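Local structure of chitinase A (Cycas revoluta, 4MNK) at residues Pro41-Arg46 with Ala87-Asp92; Ser94-Phe99 with Phe131-Ser136; Ala141-Ala146 with Lys151-Leu156. The protein probably hydrolyses the beta-1,4 links of chitin as a family 18 plant chitinase, and binds N-acetylglucosamine oligomers. All coordinates share one frame; numbering follows the deposited sequence.

Contact 1. Residues Pro41-Arg46 with Ala87-Asp92; sequences PTFEVR and AKLNSD
F43 faces L89 across a loop-to-helix boundary, their CA atoms 7.4 Å apart, the closest CA pair between P41-R46 and A87-D92. The loop segment has neither helix nor strand: the peptide bond before P41 is cis, and F43 sits in the left-handed region (phi 56°), its CB pointing toward the helix. Just before it, OG1 of T42 accepts a weak hydrogen bond from the backbone N of E44, the pattern of an ST turn. In the other segment the N of D92 bonds the O of L89 at 3.1 Å, and D92, a favoured N-cap residue, takes the N-H of A95 on its OD2.

In this TIM-barrel glycosidase the loop follows strand 30-36, whereas helix 80-90 follows the next strand, 70-77, so the contact joins two successive strand-to-helix connections. No hydrogen bond crosses it. Its main element is a CH-pi contact: CB of L89 sits 3.8 Å from the centroid of the F43 ring, over one face and displaced toward the CE2-CZ side of the rim, where CB and CE2 are 3.6 Å apart. L89 has CG anti to its backbone N (chi1 165°), which carries CD1 back over the root of the ring, 3.8 Å from CG of F43. A flat phenyl suits this place because it offers a broad face to both leucine carbons. At the ring edge, CZ of F43 comes within 4.3 Å of CB of K88, a lysine whose aliphatic root suits the ring while its NZ bonds weakly to OD1 of N85.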
loop_
_atom_site.group_PDB
_atom_site.type_symbol
_atom_site.label_atom_id
_atom_site.label_comp_id
_atom_site.label_asym_id
_atom_site.label_seq_id
_atom_site.Cartn_x
_atom_site.Cartn_y
_atom_site.Cartn_z
ATOM N N PRO A 41 -20.575 14.717 -5.103
ATOM C CA PRO A 41 -21.053 14.102 -6.344
ATOM C C PRO A 41 -20.433 14.636 -7.643
ATOM O O PRO A 41 -20.655 14.050 -8.704
ATOM C CB PRO A 41 -22.550 14.421 -6.318
ATOM C CG PRO A 41 -22.617 15.749 -5.648
ATOM C CD PRO A 41 -21.480 15.796 -4.657
ATOM N N THR A 42 -19.674 15.730 -7.574
ATOM C CA THR A 42 -19.078 16.306 -8.783
ATOM C C THR A 42 -17.903 15.470 -9.284
ATOM O O THR A 42 -17.602 15.467 -10.480
ATOM C CB THR A 42 -18.592 17.762 -8.587
ATOM O OG1 THR A 42 -17.503 17.792 -7.654
ATOM C CG2 THR A 42 -19.723 18.668 -8.103
ATOM N N PHE A 43 -17.246 14.771 -8.358
ATOM C CA PHE A 43 -16.034 13.996 -8.652
ATOM C C PHE A 43 -14.936 14.843 -9.285
ATOM O O PHE A 43 -14.158 14.374 -10.121
ATOM C CB PHE A 43 -16.352 12.727 -9.458
ATOM C CG PHE A 43 -17.175 11.736 -8.695
ATOM C CD1 PHE A 43 -18.537 11.596 -8.946
ATOM C CD2 PHE A 43 -16.593 10.964 -7.693
ATOM C CE1 PHE A 43 -19.302 10.687 -8.222
ATOM C CE2 PHE A 43 -17.347 10.055 -6.966
ATOM C CZ PHE A 43 -18.705 9.914 -7.231
ATOM N N GLU A 44 -14.896 16.106 -8.868
ATOM C CA GLU A 44 -13.761 16.972 -9.130
ATOM C C GLU A 44 -12.736 16.649 -8.051
ATOM O O GLU A 44 -12.781 17.181 -6.937
ATOM C CB GLU A 44 -14.171 18.450 -9.107
ATOM C CG GLU A 44 -15.330 18.813 -10.045
ATOM C CD GLU A 44 -14.979 18.736 -11.523
ATOM O OE1 GLU A 44 -13.789 18.883 -11.876
ATOM O OE2 GLU A 44 -15.908 18.542 -12.337
ATOM N N VAL A 45 -11.836 15.730 -8.391
ATOM C CA VAL A 45 -10.850 15.188 -7.459
ATOM C C VAL A 45 -9.972 16.304 -6.893
ATOM O O VAL A 45 -9.590 17.228 -7.609
ATOM C CB VAL A 45 -10.003 14.084 -8.140
ATOM C CG1 VAL A 45 -8.913 13.554 -7.215
ATOM C CG2 VAL A 45 -10.899 12.945 -8.581
ATOM N N ARG A 46 -9.679 16.216 -5.598
ATOM C CA ARG A 46 -8.956 17.268 -4.886
ATOM C C ARG A 46 -8.282 16.701 -3.639
ATOM O O ARG A 46 -8.691 15.661 -3.127
ATOM C CB ARG A 46 -9.934 18.376 -4.475
ATOM C CG ARG A 46 -11.007 17.909 -3.500
ATOM C CD ARG A 46 -11.985 19.005 -3.150
ATOM N NE ARG A 46 -12.850 18.595 -2.049
ATOM C CZ ARG A 46 -13.867 19.312 -1.580
ATOM N NH1 ARG A 46 -14.586 18.848 -0.569
ATOM N NH2 ARG A 46 -14.163 20.489 -2.117
ATOM N N ALA A 87 -17.820 3.220 -6.493
ATOM C CA ALA A 87 -18.940 2.473 -7.064
ATOM C C ALA A 87 -19.962 3.407 -7.716
ATOM O O ALA A 87 -20.467 3.116 -8.803
ATOM C CB ALA A 87 -19.594 1.593 -6.009
ATOM N N LYS A 88 -20.250 4.533 -7.066
ATOM C CA LYS A 88 -21.151 5.542 -7.635
ATOM C C LYS A 88 -20.544 6.174 -8.884
ATOM O O LYS A 88 -21.205 6.294 -9.920
ATOM C CB LYS A 88 -21.473 6.631 -6.610
ATOM C CG LYS A 88 -22.458 6.206 -5.533
ATOM C CD LYS A 88 -22.850 7.363 -4.622
ATOM C CE LYS A 88 -21.743 7.710 -3.637
ATOM N NZ LYS A 88 -22.143 8.799 -2.702
ATOM N N LEU A 89 -19.277 6.568 -8.771
ATOM C CA LEU A 89 -18.533 7.177 -9.866
ATOM C C LEU A 89 -18.518 6.312 -11.120
ATOM O O LEU A 89 -18.849 6.779 -12.211
ATOM C CB LEU A 89 -17.091 7.439 -9.421
ATOM C CG LEU A 89 -16.049 7.750 -10.497
ATOM C CD1 LEU A 89 -16.355 9.050 -11.216
ATOM C CD2 LEU A 89 -14.670 7.788 -9.873
ATOM N N ASN A 90 -18.129 5.052 -10.957
ATOM C CA ASN A 90 -17.794 4.216 -12.103
ATOM C C ASN A 90 -18.997 3.824 -12.960
ATOM O O ASN A 90 -18.836 3.444 -14.118
ATOM C CB ASN A 90 -16.994 2.989 -11.659
ATOM C CG ASN A 90 -15.644 3.354 -11.060
ATOM O OD1 ASN A 90 -15.134 4.457 -11.270
ATOM N ND2 ASN A 90 -15.058 2.425 -10.311
ATOM N N SER A 91 -20.196 3.943 -12.392
ATOM C CA SER A 91 -21.437 3.625 -13.100
ATOM C C SER A 91 -21.969 4.798 -13.934
ATOM O O SER A 91 -22.917 4.637 -14.704
ATOM C CB SER A 91 -22.500 3.163 -12.098
ATOM O OG SER A 91 -23.662 2.687 -12.754
ATOM N N ASP A 92 -21.348 5.967 -13.785
ATOM C CA ASP A 92 -21.835 7.214 -14.375
ATOM C C ASP A 92 -20.783 7.761 -15.347
ATOM O O ASP A 92 -19.753 8.291 -14.927
ATOM C CB ASP A 92 -22.113 8.201 -13.229
ATOM C CG ASP A 92 -22.722 9.526 -13.687
ATOM O OD1 ASP A 92 -23.423 10.143 -12.855
ATOM O OD2 ASP A 92 -22.493 9.974 -14.830
#

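Contact 2. Residues Ser94-Phe99 with Phe131-Ser136; sequences SARQRF and FVKLVS
R96 and L134 have the closest CA atoms of the two segments, 6.0 Å apart, and the arginine chain can be traced from there across to the partner helix. Its CB and CG both lie against CD1 of L134, with CG at 3.9 Å. CD passes the leucine side chain and reaches the backbone, 3.8 Å from N of L134. There the chain bends (chi3 -51°), turning one face of the guanidinium to K133: CB of the lysine stands over the centre of the flat group, 3.8 Å from NE, and CD of the lysine is 3.8 Å from NH1.

Helices 93-110 and 125-149 are the outer helices before and after strand 114-119 of the TIM barrel. The segments' axes are 10.1 Å apart, with a crossing angle of -38°. Arginine suits this seam because its methylene chain packs like a hydrocarbon while its end meets polar partners: NE forms a salt bridge with E137, and NH1 gives a hydrogen bond to the O of N90. K133 brings a second positive charge, but its extended chain leads NZ away to 4.9 Å from NH1 of R96, and E137 probably offsets some of the repulsion.

Deeper in the seam, a chi1 of -177° sets CG of L134 beside its carbonyl carbon and sends the branch toward F99, whose side chain it meets at about a right angle; CD1 of L134 is 3.7 Å from CD2 of F99. A large apolar pair fits here, since F99 also touches L117 of the barrel strand, L89 and V45.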
loop_
_atom_site.group_PDB
_atom_site.type_symbol
_atom_site.label_atom_id
_atom_site.label_comp_id
_atom_site.label_asym_id
_atom_site.label_seq_id
_atom_site.Cartn_x
_atom_site.Cartn_y
_atom_site.Cartn_z
ATOM N N SER A 94 -20.610 10.385 -17.287
ATOM C CA SER A 94 -20.306 11.806 -17.125
ATOM C C SER A 94 -19.405 12.043 -15.913
ATOM O O SER A 94 -18.456 12.825 -15.983
ATOM C CB SER A 94 -21.590 12.632 -17.020
ATOM O OG SER A 94 -22.351 12.547 -18.213
ATOM N N ALA A 95 -19.700 11.354 -14.813
ATOM C CA ALA A 95 -18.878 11.434 -13.608
ATOM C C ALA A 95 -17.454 10.932 -13.866
ATOM O O ALA A 95 -16.488 11.549 -13.414
ATOM C CB ALA A 95 -19.524 10.665 -12.463
ATOM N N ARG A 96 -17.327 9.827 -14.605
ATOM C CA ARG A 96 -16.010 9.285 -14.955
ATOM C C ARG A 96 -15.189 10.306 -15.737
ATOM O O ARG A 96 -13.990 10.452 -15.505
ATOM C CB ARG A 96 -16.129 7.980 -15.749
ATOM C CG ARG A 96 -16.734 6.814 -14.968
ATOM C CD ARG A 96 -16.408 5.471 -15.612
ATOM N NE ARG A 96 -16.733 5.442 -17.037
ATOM C CZ ARG A 96 -17.885 5.014 -17.545
ATOM N NH1 ARG A 96 -18.853 4.559 -16.755
ATOM N NH2 ARG A 96 -18.070 5.038 -18.858
ATOM N N GLN A 97 -15.842 11.020 -16.652
ATOM C CA GLN A 97 -15.180 12.061 -17.441
ATOM C C GLN A 97 -14.647 13.183 -16.543
ATOM O O GLN A 97 -13.510 13.632 -16.711
ATOM C CB GLN A 97 -16.134 12.612 -18.507
ATOM C CG GLN A 97 -15.468 13.443 -19.604
ATOM C CD GLN A 97 -16.367 13.655 -20.817
ATOM O OE1 GLN A 97 -17.547 13.294 -20.810
ATOM N NE2 GLN A 97 -15.805 14.242 -21.870
ATOM N N ARG A 98 -15.465 13.621 -15.586
ATOM C CA ARG A 98 -15.067 14.669 -14.647
ATOM C C ARG A 98 -13.905 14.211 -13.764
ATOM O O ARG A 98 -12.973 14.977 -13.518
ATOM C CB ARG A 98 -16.253 15.130 -13.790
ATOM C CG ARG A 98 -17.398 15.749 -14.594
ATOM C CD ARG A 98 -18.391 16.492 -13.712
ATOM N NE ARG A 98 -19.034 15.624 -12.724
ATOM C CZ ARG A 98 -20.119 14.888 -12.947
ATOM N NH1 ARG A 98 -20.706 14.889 -14.138
ATOM N NH2 ARG A 98 -20.620 14.140 -11.972
ATOM N N PHE A 99 -13.963 12.959 -13.311
ATOM C CA PHE A 99 -12.905 12.360 -12.497
ATOM C C PHE A 99 -11.585 12.310 -13.261
ATOM O O PHE A 99 -10.541 12.684 -12.733
ATOM C CB PHE A 99 -13.308 10.949 -12.054
ATOM C CG PHE A 99 -12.235 10.212 -11.288
ATOM C CD1 PHE A 99 -12.250 10.186 -9.897
ATOM C CD2 PHE A 99 -11.219 9.531 -11.954
ATOM C CE1 PHE A 99 -11.267 9.499 -9.179
ATOM C CE2 PHE A 99 -10.230 8.845 -11.245
ATOM C CZ PHE A 99 -10.257 8.832 -9.856
ATOM N N PHE A 131 -15.086 -0.346 -13.184
ATOM C CA PHE A 131 -13.726 0.111 -12.883
ATOM C C PHE A 131 -12.847 0.024 -14.131
ATOM O O PHE A 131 -12.049 0.923 -14.392
ATOM C CB PHE A 131 -13.136 -0.707 -11.728
ATOM C CG PHE A 131 -11.847 -0.158 -11.159
ATOM C CD1 PHE A 131 -10.822 -1.027 -10.807
ATOM C CD2 PHE A 131 -11.663 1.209 -10.948
ATOM C CE1 PHE A 131 -9.629 -0.553 -10.259
ATOM C CE2 PHE A 131 -10.467 1.694 -10.403
ATOM C CZ PHE A 131 -9.453 0.807 -10.059
ATOM N N VAL A 132 -13.019 -1.049 -14.904
ATOM C CA VAL A 132 -12.364 -1.197 -16.208
ATOM C C VAL A 132 -12.642 0.015 -17.111
ATOM O O VAL A 132 -11.726 0.533 -17.750
ATOM C CB VAL A 132 -12.778 -2.533 -16.899
ATOM C CG1 VAL A 132 -12.529 -2.500 -18.408
ATOM C CG2 VAL A 132 -12.054 -3.710 -16.258
ATOM N N LYS A 133 -13.897 0.469 -17.147
ATOM C CA LYS A 133 -14.270 1.648 -17.935
ATOM C C LYS A 133 -13.501 2.882 -17.469
ATOM O O LYS A 133 -12.918 3.592 -18.282
ATOM C CB LYS A 133 -15.778 1.909 -17.865
ATOM C CG LYS A 133 -16.650 0.811 -18.462
ATOM C CD LYS A 133 -18.128 1.136 -18.291
ATOM C CE LYS A 133 -19.005 -0.071 -18.569
ATOM N NZ LYS A 133 -20.447 0.246 -18.365
ATOM N N LEU A 134 -13.487 3.120 -16.157
ATOM C CA LEU A 134 -12.772 4.267 -15.593
ATOM C C LEU A 134 -11.289 4.246 -15.952
ATOM O O LEU A 134 -10.745 5.239 -16.441
ATOM C CB LEU A 134 -12.932 4.328 -14.068
ATOM C CG LEU A 134 -12.278 5.540 -13.388
ATOM C CD1 LEU A 134 -13.166 6.776 -13.518
ATOM C CD2 LEU A 134 -11.961 5.244 -11.925
ATOM N N VAL A 135 -10.645 3.108 -15.703
ATOM C CA VAL A 135 -9.205 2.987 -15.900
ATOM C C VAL A 135 -8.820 3.088 -17.380
ATOM O O VAL A 135 -7.819 3.721 -17.723
ATOM C CB VAL A 135 -8.645 1.707 -15.234
ATOM C CG1 VAL A 135 -7.170 1.518 -15.553
ATOM C CG2 VAL A 135 -8.838 1.771 -13.723
ATOM N N SER A 136 -9.629 2.495 -18.257
ATOM C CA SER A 136 -9.367 2.588 -19.692
ATOM C C SER A 136 -9.423 4.045 -20.156
ATOM O O SER A 136 -8.559 4.504 -20.909
ATOM C CB SER A 136 -10.352 1.731 -20.485
ATOM O OG SER A 136 -10.043 1.759 -21.867
#

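Contact 3. Residues Ala141-Ala146 with Lys151-Leu156; sequences AIREEA and KPRLLL
With chi1 at -79°, I142 places CG1 beside its backbone N and CG2 beside the carbonyl carbon, so its two branches divide between R153 and L154 on one hand and L156 on the other. R153 has CG between N and the carbonyl carbon (chi1 76°), and its extended chain runs beside that of R143. This is the return turn of a beta-alpha-beta unit of the TIM barrel, where helix 125-149 hands over to strand 155-161.

CG2 of I142 meets the O of L154 at 3.4 Å, and CD1 reaches CB of L156 at 3.9 Å. With an alanine in place of I142, both CG2 and CD1 are lost, which would probably open a gap between helix and strand. A146 is small enough for its CB to approach the O of K151 at 3.4 Å.

The guanidinium planes of R143 and R153 are 30° apart, with NH1 of R143 over one face of R153, 3.5 Å from its CZ; both are exposed, and solvent is likely to ease the repulsion. E145, salt-bridged to R108, shares one water with I142: OE1 and the O of I142 each accept its hydrogen bond, and it accepts the N-H of L154 at 2.9 Å.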
loop_
_atom_site.group_PDB
_atom_site.type_symbol
_atom_site.label_atom_id
_atom_site.label_comp_id
_atom_site.label_asym_id
_atom_site.label_seq_id
_atom_site.Cartn_x
_atom_site.Cartn_y
_atom_site.Cartn_z
ATOM N N ALA A 141 -6.694 9.313 -21.523
ATOM C CA ALA A 141 -6.575 10.740 -21.236
ATOM C C ALA A 141 -5.160 11.118 -20.791
ATOM O O ALA A 141 -4.683 12.210 -21.096
ATOM C CB ALA A 141 -7.597 11.164 -20.209
ATOM N N ILE A 142 -4.493 10.209 -20.080
ATOM C CA ILE A 142 -3.098 10.406 -19.680
ATOM C C ILE A 142 -2.193 10.505 -20.914
ATOM O O ILE A 142 -1.339 11.392 -21.002
ATOM C CB ILE A 142 -2.631 9.300 -18.695
ATOM C CG1 ILE A 142 -3.161 9.602 -17.287
ATOM C CG2 ILE A 142 -1.109 9.168 -18.686
ATOM C CD1 ILE A 142 -2.970 8.480 -16.285
ATOM N N ARG A 143 -2.404 9.611 -21.877
ATOM C CA ARG A 143 -1.655 9.652 -23.131
ATOM C C ARG A 143 -1.948 10.914 -23.943
ATOM O O ARG A 143 -1.035 11.507 -24.523
ATOM C CB ARG A 143 -1.897 8.385 -23.949
ATOM C CG ARG A 143 -1.107 7.204 -23.416
ATOM C CD ARG A 143 -1.452 5.894 -24.095
ATOM N NE ARG A 143 -0.643 4.798 -23.561
ATOM C CZ ARG A 143 0.578 4.478 -23.986
ATOM N NH1 ARG A 143 1.227 3.467 -23.427
ATOM N NH2 ARG A 143 1.157 5.162 -24.968
ATOM N N GLU A 144 -3.210 11.335 -23.957
ATOM C CA GLU A 144 -3.620 12.556 -24.658
ATOM C C GLU A 144 -3.005 13.817 -24.039
ATOM O O GLU A 144 -2.567 14.715 -24.762
ATOM C CB GLU A 144 -5.153 12.654 -24.718
ATOM C CG GLU A 144 -5.716 13.929 -25.372
ATOM C CD GLU A 144 -5.359 14.081 -26.850
ATOM O OE1 GLU A 144 -4.970 13.084 -27.500
ATOM O OE2 GLU A 144 -5.476 15.213 -27.366
ATOM N N GLU A 145 -2.964 13.873 -22.709
ATOM C CA GLU A 145 -2.380 15.013 -22.002
ATOM C C GLU A 145 -0.884 15.134 -22.279
ATOM O O GLU A 145 -0.362 16.241 -22.404
ATOM C CB GLU A 145 -2.653 14.923 -20.496
ATOM C CG GLU A 145 -2.297 16.185 -19.712
ATOM C CD GLU A 145 -0.864 16.198 -19.192
ATOM O OE1 GLU A 145 -0.164 15.165 -19.283
ATOM O OE2 GLU A 145 -0.436 17.251 -18.679
ATOM N N ALA A 146 -0.204 13.992 -22.371
ATOM C CA ALA A 146 1.214 13.958 -22.736
ATOM C C ALA A 146 1.445 14.532 -24.133
ATOM O O ALA A 146 2.424 15.245 -24.363
ATOM C CB ALA A 146 1.743 12.541 -22.658
ATOM N N LYS A 151 4.872 16.950 -22.298
ATOM C CA LYS A 151 5.543 16.366 -21.138
ATOM C C LYS A 151 5.446 14.838 -21.167
ATOM O O LYS A 151 4.531 14.292 -21.793
ATOM C CB LYS A 151 4.914 16.897 -19.845
ATOM C CG LYS A 151 5.004 18.404 -19.665
ATOM C CD LYS A 151 4.209 18.853 -18.451
ATOM C CE LYS A 151 4.142 20.368 -18.362
ATOM N NZ LYS A 151 3.310 20.817 -17.211
ATOM N N PRO A 152 6.389 14.139 -20.497
ATOM C CA PRO A 152 6.251 12.690 -20.342
ATOM C C PRO A 152 4.919 12.362 -19.678
ATOM O O PRO A 152 4.480 13.097 -18.782
ATOM C CB PRO A 152 7.401 12.321 -19.403
ATOM C CG PRO A 152 8.401 13.397 -19.581
ATOM C CD PRO A 152 7.632 14.644 -19.883
ATOM N N ARG A 153 4.271 11.287 -20.114
ATOM C CA ARG A 153 2.969 10.945 -19.558
ATOM C C ARG A 153 3.061 10.690 -18.058
ATOM O O ARG A 153 4.075 10.204 -17.547
ATOM C CB ARG A 153 2.303 9.770 -20.297
ATOM C CG ARG A 153 2.846 8.387 -19.996
ATOM C CD ARG A 153 1.945 7.322 -20.603
ATOM N NE ARG A 153 2.477 5.974 -20.419
ATOM C CZ ARG A 153 3.264 5.345 -21.292
ATOM N NH1 ARG A 153 3.623 5.935 -22.428
ATOM N NH2 ARG A 153 3.693 4.119 -21.025
ATOM N N LEU A 154 1.997 11.059 -17.358
ATOM C CA LEU A 154 1.861 10.733 -15.952
ATOM C C LEU A 154 1.952 9.228 -15.769
ATOM O O LEU A 154 1.437 8.460 -16.588
ATOM C CB LEU A 154 0.517 11.234 -15.427
ATOM C CG LEU A 154 0.359 12.745 -15.259
ATOM C CD1 LEU A 154 -1.104 13.097 -15.058
ATOM C CD2 LEU A 154 1.210 13.258 -14.099
ATOM N N LEU A 155 2.626 8.807 -14.705
ATOM C CA LEU A 155 2.584 7.415 -14.292
ATOM C C LEU A 155 1.182 7.097 -13.789
ATOM O O LEU A 155 0.474 7.978 -13.304
ATOM C CB LEU A 155 3.615 7.133 -13.199
ATOM C CG LEU A 155 5.092 7.385 -13.524
ATOM C CD1 LEU A 155 5.924 7.301 -12.258
ATOM C CD2 LEU A 155 5.623 6.417 -14.580
ATOM N N LEU A 156 0.780 5.839 -13.926
ATOM C CA LEU A 156 -0.498 5.382 -13.411
ATOM C C LEU A 156 -0.318 4.045 -12.722
ATOM O O LEU A 156 0.147 3.078 -13.330
ATOM C CB LEU A 156 -1.543 5.273 -14.527
ATOM C CG LEU A 156 -2.937 4.822 -14.075
ATOM C CD1 LEU A 156 -3.572 5.829 -13.120
ATOM C CD2 LEU A 156 -3.837 4.558 -15.273
HETATM O O HOH W 1 -0.055 12.462 -18.878
#

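The contacts follow one another along the chain, each closing before the next opens, all toward the outside of the TIM barrel, their centres 22 to 23 Å from the centre of the chain. Contacts 1 and 2 have centres 8 Å apart and touch, probably through a hydrogen bond from R98 NE to T42 O (2.7 Å). The centres of contacts 2 and 3 are 16 Å apart, those of contacts 1 and 3 21 Å. Contact 2 packs the helices before and after strand 114-119, which carries the sugar-pocket residue D118, with E120 just beyond. Contact 3 ties helix 125-149, shared with contact 2, to the next strand, the side chain of L156 about 14 Å from a bound N-acetylglucosamine.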